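Local coordinates for periplasmic binding protein (PDB 4OVK) that probably binds a solute outside the cell membrane and hands it to an ABC transporter for import, at residues T42-V45 / Y46-G50; F90-F94 / E95-K99; E224-T228 / W229-I233; N302-L306 / R307-K311. All blocks are in the same frame, centred on the assembly; numbering follows the deposited sequence. Where two conformers were deposited one is given.

Contact 1. Residues T42-V45 / Y46-G50; sequences TSIV and YAVDG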
loop_
_atom_site.group_PDB
_atom_site.type_symbol
_atom_site.label_atom_id
_atom_site.label_comp_id
_atom_site.label_asym_id
_atom_site.label_seq_id
_atom_site.Cartn_x
_atom_site.Cartn_y
_atom_site.Cartn_z
ATOM N N THR A 42 -4.627 6.196 -6.867
ATOM C CA THR A 42 -3.952 7.336 -7.494
ATOM C C THR A 42 -2.491 6.968 -7.723
ATOM O O THR A 42 -1.968 7.094 -8.822
ATOM C CB THR A 42 -4.116 8.632 -6.683
ATOM O OG1 THR A 42 -5.450 9.109 -6.844
ATOM C CG2 THR A 42 -3.158 9.720 -7.161
ATOM N N SER A 43 -1.849 6.441 -6.682
ATOM C CA SER A 43 -0.466 5.982 -6.834
ATOM C C SER A 43 -0.348 4.829 -7.848
ATOM O O SER A 43 0.651 4.712 -8.554
ATOM C CB SER A 43 0.113 5.596 -5.463
ATOM O OG SER A 43 -0.488 4.438 -4.941
ATOM N N ILE A 44 -1.361 3.972 -7.924
ATOM C CA ILE A 44 -1.306 2.856 -8.858
ATOM C C ILE A 44 -1.451 3.317 -10.316
ATOM O O ILE A 44 -0.761 2.819 -11.200
ATOM C CB ILE A 44 -2.302 1.727 -8.503
ATOM C CG1 ILE A 44 -1.994 1.187 -7.093
ATOM C CG2 ILE A 44 -2.183 0.607 -9.528
ATOM C CD1 ILE A 44 -3.056 0.269 -6.505
ATOM N N VAL A 45 -2.348 4.262 -10.577
ATOM C CA VAL A 45 -2.440 4.834 -11.922
ATOM C C VAL A 45 -1.113 5.480 -12.315
ATOM O O VAL A 45 -0.626 5.288 -13.429
ATOM C CB VAL A 45 -3.589 5.836 -12.006
ATOM C CG1 VAL A 45 -3.496 6.689 -13.270
ATOM C CG2 VAL A 45 -4.917 5.076 -11.927
ATOM N N TYR A 46 -0.517 6.222 -11.388
ATOM C CA TYR A 46 0.793 6.818 -11.626
ATOM C C TYR A 46 1.826 5.742 -12.032
ATOM O O TYR A 46 2.583 5.924 -12.977
ATOM C CB TYR A 46 1.278 7.610 -10.396
ATOM C CG TYR A 46 2.698 8.046 -10.545
ATOM C CD1 TYR A 46 3.017 9.211 -11.214
ATOM C CD2 TYR A 46 3.732 7.264 -10.060
ATOM C CE1 TYR A 46 4.334 9.603 -11.384
ATOM C CE2 TYR A 46 5.052 7.650 -10.208
ATOM C CZ TYR A 46 5.348 8.809 -10.873
ATOM O OH TYR A 46 6.661 9.182 -11.043
ATOM N N ALA A 47 1.859 4.633 -11.306
ATOM C CA ALA A 47 2.816 3.576 -11.564
ATOM C C ALA A 47 2.631 2.949 -12.951
ATOM O O ALA A 47 3.599 2.707 -13.654
ATOM C CB ALA A 47 2.705 2.513 -10.493
ATOM N N VAL A 48 1.389 2.697 -13.343
ATOM C CA VAL A 48 1.126 2.083 -14.635
ATOM C C VAL A 48 1.470 3.041 -15.781
ATOM O O VAL A 48 2.078 2.629 -16.761
ATOM C CB VAL A 48 -0.340 1.608 -14.742
ATOM C CG1 VAL A 48 -0.612 1.034 -16.126
ATOM C CG2 VAL A 48 -0.633 0.567 -13.673
ATOM N N ASP A 49 1.106 4.317 -15.645
ATOM C CA ASP A 49 1.381 5.293 -16.692
ATOM C C ASP A 49 2.810 5.812 -16.634
ATOM O O ASP A 49 3.253 6.473 -17.563
ATOM C CB ASP A 49 0.397 6.478 -16.612
ATOM C CG ASP A 49 0.118 7.102 -17.969
ATOM O OD1 ASP A 49 0.212 6.393 -19.009
ATOM O OD2 ASP A 49 -0.201 8.314 -17.991
ATOM N N GLY A 50 3.520 5.541 -15.536
ATOM C CA GLY A 50 4.850 6.111 -15.300
ATOM C C GLY A 50 4.839 7.629 -15.272
ATOM O O GLY A 50 5.834 8.272 -15.584
#

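Contact 2. Residues F90-F94 / E95-K99; sequences FNVNF and EEVAK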
loop_
_atom_site.group_PDB
_atom_site.type_symbol
_atom_site.label_atom_id
_atom_site.label_comp_id
_atom_site.label_asym_id
_atom_site.label_seq_id
_atom_site.Cartn_x
_atom_site.Cartn_y
_atom_site.Cartn_z
ATOM N N PHE A 90 -16.801 8.359 0.129
ATOM C CA PHE A 90 -16.746 7.978 -1.295
ATOM C C PHE A 90 -17.982 8.421 -2.096
ATOM O O PHE A 90 -18.234 7.932 -3.211
ATOM C CB PHE A 90 -16.437 6.475 -1.464
ATOM C CG PHE A 90 -15.132 6.058 -0.843
ATOM C CD1 PHE A 90 -13.924 6.318 -1.486
ATOM C CD2 PHE A 90 -15.101 5.420 0.394
ATOM C CE1 PHE A 90 -12.717 5.951 -0.911
ATOM C CE2 PHE A 90 -13.894 5.048 0.972
ATOM C CZ PHE A 90 -12.704 5.313 0.318
ATOM N N ASN A 91 -18.721 9.382 -1.542
ATOM C CA ASN A 91 -19.835 9.996 -2.250
ATOM C C ASN A 91 -19.327 10.970 -3.291
ATOM O O ASN A 91 -18.557 11.866 -2.982
ATOM C CB ASN A 91 -20.746 10.730 -1.276
ATOM C CG ASN A 91 -21.405 9.791 -0.297
ATOM O OD1 ASN A 91 -21.988 8.780 -0.688
ATOM N ND2 ASN A 91 -21.306 10.111 0.982
ATOM N N VAL A 92 -19.787 10.795 -4.520
ATOM C CA VAL A 92 -19.314 11.592 -5.635
ATOM C C VAL A 92 -20.167 12.845 -5.811
ATOM O O VAL A 92 -21.391 12.784 -5.775
ATOM C CB VAL A 92 -19.306 10.759 -6.933
ATOM C CG1 VAL A 92 -18.992 11.629 -8.137
ATOM C CG2 VAL A 92 -18.289 9.632 -6.813
ATOM N N ASN A 93 -19.505 13.979 -6.001
ATOM C CA ASN A 93 -20.173 15.216 -6.374
ATOM C C ASN A 93 -20.312 15.219 -7.902
ATOM O O ASN A 93 -19.362 15.533 -8.631
ATOM C CB ASN A 93 -19.364 16.413 -5.871
ATOM C CG ASN A 93 -19.956 17.752 -6.286
ATOM O OD1 ASN A 93 -20.779 17.846 -7.186
ATOM N ND2 ASN A 93 -19.505 18.800 -5.631
ATOM N N PHE A 94 -21.498 14.860 -8.384
ATOM C CA PHE A 94 -21.697 14.665 -9.826
ATOM C C PHE A 94 -21.596 15.961 -10.623
ATOM O O PHE A 94 -21.154 15.935 -11.779
ATOM C CB PHE A 94 -23.017 13.958 -10.105
ATOM C CG PHE A 94 -23.101 12.590 -9.505
ATOM C CD1 PHE A 94 -22.415 11.527 -10.071
ATOM C CD2 PHE A 94 -23.856 12.368 -8.365
ATOM C CE1 PHE A 94 -22.484 10.262 -9.511
ATOM C CE2 PHE A 94 -23.937 11.110 -7.805
ATOM C CZ PHE A 94 -23.243 10.054 -8.374
ATOM N N GLU A 95 -21.996 17.084 -10.026
ATOM C CA GLU A 95 -21.817 18.389 -10.678
ATOM C C GLU A 95 -20.326 18.666 -10.945
ATOM O O GLU A 95 -19.945 19.065 -12.052
ATOM C CB GLU A 95 -22.433 19.518 -9.840
ATOM C CG GLU A 95 -22.164 20.918 -10.387
ATOM C CD GLU A 95 -22.911 22.012 -9.643
ATOM O OE1 GLU A 95 -23.231 21.821 -8.449
ATOM O OE2 GLU A 95 -23.170 23.073 -10.256
ATOM N N GLU A 96 -19.491 18.442 -9.937
ATOM C CA GLU A 96 -18.056 18.698 -10.057
ATOM C C GLU A 96 -17.394 17.792 -11.125
ATOM O O GLU A 96 -16.591 18.267 -11.932
ATOM C CB GLU A 96 -17.377 18.526 -8.686
ATOM C CG GLU A 96 -15.893 18.896 -8.639
ATOM C CD GLU A 96 -15.622 20.237 -7.982
ATOM O OE1 GLU A 96 -16.253 20.553 -6.942
ATOM O OE2 GLU A 96 -14.766 20.980 -8.500
ATOM N N VAL A 97 -17.747 16.506 -11.140
ATOM C CA VAL A 97 -17.168 15.556 -12.107
ATOM C C VAL A 97 -17.567 15.921 -13.528
ATOM O O VAL A 97 -16.774 15.799 -14.459
ATOM C CB VAL A 97 -17.595 14.090 -11.842
ATOM C CG1 VAL A 97 -16.892 13.138 -12.812
ATOM C CG2 VAL A 97 -17.295 13.680 -10.410
ATOM N N ALA A 98 -18.805 16.369 -13.684
ATOM C CA ALA A 98 -19.310 16.798 -14.977
ATOM C C ALA A 98 -18.536 18.010 -15.500
ATOM O O ALA A 98 -18.265 18.101 -16.690
ATOM C CB ALA A 98 -20.800 17.110 -14.875
ATOM N N LYS A 99 -18.185 18.926 -14.603
ATOM C CA LYS A 99 -17.338 20.071 -14.946
ATOM C C LYS A 99 -15.921 19.623 -15.305
ATOM O O LYS A 99 -15.356 20.091 -16.297
ATOM C CB LYS A 99 -17.280 21.085 -13.790
ATOM C CG LYS A 99 -18.533 21.936 -13.629
ATOM C CD LYS A 99 -18.404 22.954 -12.498
ATOM C CE LYS A 99 -18.424 22.295 -11.123
ATOM N NZ LYS A 99 -18.901 23.211 -10.051
#

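Contact 3. Residues E224-T228 / W229-I233; sequences EEIMT and WDPDI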
loop_
_atom_site.group_PDB
_atom_site.type_symbol
_atom_site.label_atom_id
_atom_site.label_comp_id
_atom_site.label_asym_id
_atom_site.label_seq_id
_atom_site.Cartn_x
_atom_site.Cartn_y
_atom_site.Cartn_z
ATOM N N GLU A 224 -2.328 -5.767 28.905
ATOM C CA GLU A 224 -2.096 -7.060 29.546
ATOM C C GLU A 224 -1.964 -8.201 28.522
ATOM O O GLU A 224 -1.074 -9.050 28.652
ATOM C CB GLU A 224 -3.196 -7.360 30.573
ATOM C CG GLU A 224 -2.924 -8.584 31.432
ATOM C CD GLU A 224 -3.741 -9.796 31.015
ATOM O OE1 GLU A 224 -4.906 -9.910 31.459
ATOM O OE2 GLU A 224 -3.213 -10.641 30.258
ATOM N N GLU A 225 -2.825 -8.206 27.502
ATOM C CA GLU A 225 -2.733 -9.191 26.408
ATOM C C GLU A 225 -1.370 -9.128 25.714
ATOM O O GLU A 225 -0.744 -10.160 25.454
ATOM C CB GLU A 225 -3.834 -8.962 25.360
ATOM C CG GLU A 225 -5.207 -9.480 25.748
ATOM C CD GLU A 225 -6.301 -9.003 24.807
ATOM O OE1 GLU A 225 -6.658 -9.769 23.888
ATOM O OE2 GLU A 225 -6.795 -7.863 24.977
ATOM N N ILE A 226 -0.922 -7.911 25.415
ATOM C CA ILE A 226 0.351 -7.704 24.726
ATOM C C ILE A 226 1.532 -8.165 25.596
ATOM O O ILE A 226 2.484 -8.768 25.087
ATOM C CB ILE A 226 0.510 -6.230 24.261
ATOM C CG1 ILE A 226 -0.537 -5.905 23.176
ATOM C CG2 ILE A 226 1.919 -5.958 23.736
ATOM C CD1 ILE A 226 -0.631 -4.437 22.823
HETATM N N MSE A 227 1.458 -7.906 26.901
HETATM C CA MSE A 227 2.491 -8.362 27.836
HETATM C C MSE A 227 2.554 -9.875 27.829
HETATM O O MSE A 227 3.640 -10.458 27.814
HETATM C CB MSE A 227 2.233 -7.801 29.234
HETATM C CG MSE A 227 2.483 -6.292 29.278
HETATM SE SE MSE A 227 1.879 -5.524 30.995
HETATM C CE MSE A 227 3.293 -6.270 32.153
ATOM N N THR A 228 1.391 -10.517 27.803
ATOM C CA THR A 228 1.307 -11.978 27.750
ATOM C C THR A 228 1.917 -12.548 26.458
ATOM O O THR A 228 2.718 -13.497 26.510
ATOM C CB THR A 228 -0.161 -12.434 27.904
ATOM O OG1 THR A 228 -0.644 -12.020 29.186
ATOM C CG2 THR A 228 -0.302 -13.944 27.783
ATOM N N TRP A 229 1.552 -11.968 25.312
ATOM C CA TRP A 229 2.109 -12.392 24.020
ATOM C C TRP A 229 3.628 -12.254 24.033
ATOM O O TRP A 229 4.339 -13.158 23.600
ATOM C CB TRP A 229 1.538 -11.569 22.852
ATOM C CG TRP A 229 0.052 -11.698 22.646
ATOM C CD1 TRP A 229 -0.747 -12.731 23.032
ATOM C CD2 TRP A 229 -0.801 -10.759 21.980
ATOM N NE1 TRP A 229 -2.051 -12.488 22.667
ATOM C CE2 TRP A 229 -2.111 -11.288 22.012
ATOM C CE3 TRP A 229 -0.587 -9.523 21.360
ATOM C CZ2 TRP A 229 -3.200 -10.621 21.453
ATOM C CZ3 TRP A 229 -1.670 -8.861 20.798
ATOM C CH2 TRP A 229 -2.960 -9.413 20.850
ATOM N N ASP A 230 4.107 -11.116 24.538
ATOM C CA ASP A 230 5.544 -10.820 24.620
ATOM C C ASP A 230 6.236 -10.963 23.250
ATOM O O ASP A 230 7.117 -11.813 23.066
ATOM C CB ASP A 230 6.215 -11.712 25.681
ATOM C CG ASP A 230 7.522 -11.130 26.201
ATOM O OD1 ASP A 230 7.853 -9.977 25.855
ATOM O OD2 ASP A 230 8.217 -11.816 26.982
ATOM N N PRO A 231 5.832 -10.132 22.276
ATOM C CA PRO A 231 6.392 -10.267 20.937
ATOM C C PRO A 231 7.898 -10.006 20.894
ATOM O O PRO A 231 8.428 -9.212 21.699
ATOM C CB PRO A 231 5.613 -9.224 20.121
ATOM C CG PRO A 231 5.155 -8.225 21.117
ATOM C CD PRO A 231 4.887 -9.001 22.365
ATOM N N ASP A 232 8.566 -10.719 19.991
ATOM C CA ASP A 232 10.005 -10.546 19.702
ATOM C C ASP A 232 10.287 -9.338 18.801
ATOM O O ASP A 232 11.364 -8.723 18.875
ATOM C CB ASP A 232 10.551 -11.804 19.022
ATOM C CG ASP A 232 10.364 -13.062 19.867
ATOM O OD1 ASP A 232 11.019 -13.170 20.932
ATOM O OD2 ASP A 232 9.565 -13.946 19.462
ATOM N N ILE A 233 9.326 -9.026 17.930
ATOM C CA ILE A 233 9.452 -7.949 16.947
ATOM C C ILE A 233 8.143 -7.162 16.940
ATOM O O ILE A 233 7.069 -7.759 17.030
ATOM C CB ILE A 233 9.724 -8.518 15.533
ATOM C CG1 ILE A 233 11.084 -9.219 15.484
ATOM C CG2 ILE A 233 9.690 -7.420 14.472
ATOM C CD1 ILE A 233 11.318 -10.037 14.226
#

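Contact 4. Residues N302-L306 / R307-K311; sequences NDYIL and RDDLK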
loop_
_atom_site.group_PDB
_atom_site.type_symbol
_atom_site.label_atom_id
_atom_site.label_comp_id
_atom_site.label_asym_id
_atom_site.label_seq_id
_atom_site.Cartn_x
_atom_site.Cartn_y
_atom_site.Cartn_z
ATOM N N ASN A 302 18.365 -14.034 2.185
ATOM C CA ASN A 302 19.736 -13.515 2.152
ATOM C C ASN A 302 20.309 -13.402 0.753
ATOM O O ASN A 302 21.531 -13.330 0.586
ATOM C CB ASN A 302 20.652 -14.428 2.978
ATOM C CG ASN A 302 20.715 -15.844 2.423
ATOM O OD1 ASN A 302 19.987 -16.199 1.489
ATOM N ND2 ASN A 302 21.588 -16.655 2.986
ATOM N N ASP A 303 19.443 -13.388 -0.253
ATOM C CA ASP A 303 19.890 -13.432 -1.644
ATOM C C ASP A 303 19.366 -12.255 -2.469
ATOM O O ASP A 303 19.263 -12.338 -3.701
ATOM C CB ASP A 303 19.522 -14.781 -2.272
ATOM C CG ASP A 303 18.070 -15.153 -2.065
ATOM O OD1 ASP A 303 17.280 -14.311 -1.597
ATOM O OD2 ASP A 303 17.714 -16.304 -2.367
ATOM N N TYR A 304 19.062 -11.160 -1.773
ATOM C CA TYR A 304 18.749 -9.876 -2.392
ATOM C C TYR A 304 19.220 -8.732 -1.509
ATOM O O TYR A 304 19.436 -8.902 -0.296
ATOM C CB TYR A 304 17.249 -9.723 -2.669
ATOM C CG TYR A 304 16.368 -9.817 -1.453
ATOM C CD1 TYR A 304 16.119 -8.706 -0.650
ATOM C CD2 TYR A 304 15.765 -11.023 -1.099
ATOM C CE1 TYR A 304 15.311 -8.794 0.475
ATOM C CE2 TYR A 304 14.942 -11.115 0.014
ATOM C CZ TYR A 304 14.719 -9.999 0.800
ATOM O OH TYR A 304 13.894 -10.093 1.900
ATOM N N ILE A 305 19.416 -7.581 -2.137
ATOM C CA ILE A 305 19.746 -6.338 -1.442
ATOM C C ILE A 305 18.585 -5.376 -1.672
ATOM O O ILE A 305 18.347 -4.925 -2.801
ATOM C CB ILE A 305 21.056 -5.734 -1.972
ATOM C CG1 ILE A 305 22.218 -6.733 -1.807
ATOM C CG2 ILE A 305 21.367 -4.424 -1.266
ATOM C CD1 ILE A 305 23.468 -6.318 -2.547
ATOM N N LEU A 306 17.859 -5.080 -0.601
ATOM C CA LEU A 306 16.612 -4.326 -0.684
ATOM C C LEU A 306 16.833 -2.953 -1.320
ATOM O O LEU A 306 16.055 -2.532 -2.169
ATOM C CB LEU A 306 16.000 -4.180 0.706
ATOM C CG LEU A 306 14.706 -3.353 0.762
ATOM C CD1 LEU A 306 13.650 -3.893 -0.199
ATOM C CD2 LEU A 306 14.173 -3.288 2.188
ATOM N N ARG A 307 17.899 -2.262 -0.917
ATOM C CA ARG A 307 18.207 -0.937 -1.454
ATOM C C ARG A 307 18.342 -0.967 -2.984
ATOM O O ARG A 307 17.878 -0.061 -3.667
ATOM C CB ARG A 307 19.488 -0.410 -0.793
ATOM C CG ARG A 307 20.238 0.690 -1.509
ATOM C CD ARG A 307 21.471 1.111 -0.717
ATOM N NE ARG A 307 21.156 1.411 0.681
ATOM C CZ ARG A 307 20.959 2.629 1.187
ATOM N NH1 ARG A 307 21.055 3.714 0.431
ATOM N NH2 ARG A 307 20.676 2.763 2.477
ATOM N N ASP A 308 19.017 -1.988 -3.509
ATOM C CA ASP A 308 19.182 -2.138 -4.954
ATOM C C ASP A 308 17.850 -2.406 -5.637
ATOM O O ASP A 308 17.580 -1.873 -6.704
ATOM C CB ASP A 308 20.159 -3.273 -5.292
ATOM C CG ASP A 308 21.565 -2.999 -4.817
ATOM O OD1 ASP A 308 21.885 -1.840 -4.500
ATOM O OD2 ASP A 308 22.373 -3.955 -4.766
ATOM N N ASP A 309 17.030 -3.252 -5.034
ATOM C CA ASP A 309 15.751 -3.610 -5.625
ATOM C C ASP A 309 14.817 -2.391 -5.616
ATOM O O ASP A 309 14.070 -2.178 -6.570
ATOM C CB ASP A 309 15.096 -4.766 -4.877
ATOM C CG ASP A 309 15.884 -6.058 -4.980
ATOM O OD1 ASP A 309 16.850 -6.159 -5.786
ATOM O OD2 ASP A 309 15.527 -6.989 -4.227
ATOM N N LEU A 310 14.879 -1.593 -4.546
ATOM C CA LEU A 310 14.101 -0.350 -4.467
ATOM C C LEU A 310 14.550 0.623 -5.569
ATOM O O LEU A 310 13.714 1.163 -6.286
ATOM C CB LEU A 310 14.267 0.267 -3.072
ATOM C CG LEU A 310 13.573 1.581 -2.770
ATOM C CD1 LEU A 310 12.062 1.419 -2.829
ATOM C CD2 LEU A 310 13.986 2.141 -1.428
ATOM N N LYS A 311 15.865 0.836 -5.709
ATOM C CA LYS A 311 16.375 1.718 -6.757
ATOM C C LYS A 311 15.962 1.237 -8.145
ATOM O O LYS A 311 15.546 2.041 -8.989
ATOM C CB LYS A 311 17.887 1.850 -6.689
ATOM C CG LYS A 311 18.341 2.626 -5.462
ATOM C CD LYS A 311 19.833 2.493 -5.226
ATOM C CE LYS A 311 20.611 3.272 -6.257
ATOM N NZ LYS A 311 22.034 3.376 -5.846
HETATM O O HOH W 1 19.100 -7.542 -4.957
#

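Contact 1. Residues T42-V45 / Y46-G50
Ile44 and Val48 meet along one flank of helix 41-49, one turn apart, in a loose methyl-to-methyl contact with CG2 of Ile44 4.4 Å from CG2 of Val48. The Val48 methyl also rests on backbone: its CG2 lies 3.3 Å from Ile44 O. The torsion explains this, since Val48 CG1 stands anti to N (chi1 177°) and CG2 is thereby turned back beside N, over the preceding turn. Ile44 and Val48 both face helix 133-147, where Ile140, Leu143 and Leu147 receive them; Val45 reaches Leu143 too, and Ile36 of strand 34-36.

Tyr46 leaves the helix on a different side. Its CB sits 3.5 Å from Ser43 O, which lies near the ring plane at its edge, and the ring goes on to meet Phe71 edge-to-face and also meets that of Tyr318.

The backbone holds these directions fixed through four consecutive i to i+4 bonds. Tyr46 N gives a nearly straight bond to Thr42 O (3.1 Å, 168° at the hydrogen), whereas Ala47 N to Ser43 O is more bent at 152°. Asp49 N closes the run on Val45 O at 3.0 Å, before Gly50 turns out with positive phi.

This is the helix of a beta-alpha-beta unit, between parallel strands 34-36 and 55-57. Two of the polar side chains have partners: Ser43 OG with Pro40 O, and Asp49 OD1 with Lys149 NZ in a salt bridge. The chemistry is thus that of a largely apolar crossover helix: the i to i+4 bonds use the carbonyls of Thr42 to Val45, Ala47 O takes the side-chain amide of Gln152, and the carboxylate of Asp49 is probably kept ionised by the lysine.

Contact 2. Residues F90-F94 / E95-K99
Asn93 OD1 caps the start of helix 94-100, accepting from Glu96 N at 3.1 Å with a nearly straight N-H (165° at the hydrogen). This is a side-chain N-cap, and Glu95 N also lies near the same oxygen, at 3.2 Å. On the acceptor side, Glu96 N stands above the amide plane, 67° out of it, and not on a lone pair of OD1. With CG anti to the backbone N (chi1 177°), the amide folds over the first turn, where its CG packs 3.6 Å from Glu96 CB. The amide plane of Asn93 and the carboxylate of Glu96 are turned almost perpendicular to each other.

The main chain of the same residue continues the cap, as Asn93 O receives Val97 N. One residue on, Phe94 O accepts from Ala98 N at 3.1 Å, and Ala98 CB sits close to that oxygen.

Beside the capping bond, an apolar contact spans the loop-to-helix junction: Val92 and Val97 cross at about a right angle. Phe94 leaves in another direction, toward Val114, Lys117 and Leu118 of helix 112-120, with Val92 O over one face of its ring. Thus the loop meets the helix through both a polar cap and a hydrophobic pair, whose closest atoms are Val92 CG1 and Val97 CG2, 3.5 Å apart.

Contact 3. Residues E224-T228 / W229-I233
Trp229 N and Asp230 N make the two bonds that finish helix 223-229, the first to Glu225 O at 2.9 Å and the second to Ile226 O, also at 2.9 Å. Both are close to straight, with angles at the hydrogen of 165° and 161°. Asp230 then leaves the helix with positive phi, and its OD1 is taken by the backbone N of Lys261.

Glu225 O does double duty. While it accepts from Trp229 N, it also lies over one face of the indole, 3.3 Å from CG and displaced toward the rim. The ring is brought there because CG stands beside the backbone N and anti to the carbonyl carbon (chi1 -63°), which folds the indole back along the last turn. Its six-membered part meets Ile226 obliquely, CZ3 lying 4.0 Å from CG1. An alanine at this position would remove the indole and would probably leave Ile226 CG1 and Leu182 of strand 180-184 without their aromatic neighbour.

Pro231 continues the packing, its CD 3.6 Å from Ile226 O. The arrangement is a helix C-terminus with a left-handed residue at its exit, leading through Pro231 and Asp232 into strand 233-236 of the parallel sheet.

Contact 4. Residues N302-L306 / R307-K311
The contact forms the N-terminus of helix 306-318, with Ile305 at the N-cap position and Asp309 folded back toward the loop. Asp309 N donates to Ile305 O at 3.1 Å, in the carbonyl plane, and Leu310 N makes a shorter bond to Leu306 O at 2.8 Å.

The carboxylate of Asp309 adds a second link. Its OD1 accepts from a water at 2.8 Å, and that water in turn accepts from Ile305 N at 2.8 Å, bridging the loop amide to the first turn. CG lies beside the backbone N (chi1 -65°), which turns the group back to Tyr304, where OD2 sits 3.6 Å from CB; ring and carboxylate planes are inclined by 35°. OD2 also forms a salt bridge with Lys290 of helix 285-296. With an alanine here, the water would probably lose its acceptor and Lys290 its charged mate.

On another side Asp308 OD2 meets the aliphatic Ile305, 3.4 Å from CD1. Leu306 and Leu310 instead turn to helices 285-296 and 324-331, while Arg307 NH2 pairs with the terminal carboxylate at Phe341. This is a helix N-terminus with a water joining the N-cap amide to Asp309, packed on those two helices.

Along the chain the four contacts come in numerical order, each within or at an end of one helix. Contacts 1 and 2, centres 22 Å apart, belong with the parallel sheet of strands 55-57, 34-36, 104-108 and 125-128: helix 41-49 links strands 34-36 and 55-57, and helix 94-100 precedes strand 104-108. Contact 3 leads into strand 233-236 of the second parallel sheet, its centre 47 Å from that of contact 2, across the chain's centre. Contact 4, 22 Å from contact 1 between centres, opens helix 306-318 near the C-terminal end; Tyr318 at that helix's far end meets Tyr46 of contact 1. Two sheet-bearing lobes are consistent with a periplasmic binding protein, whose solute site generally lies between them.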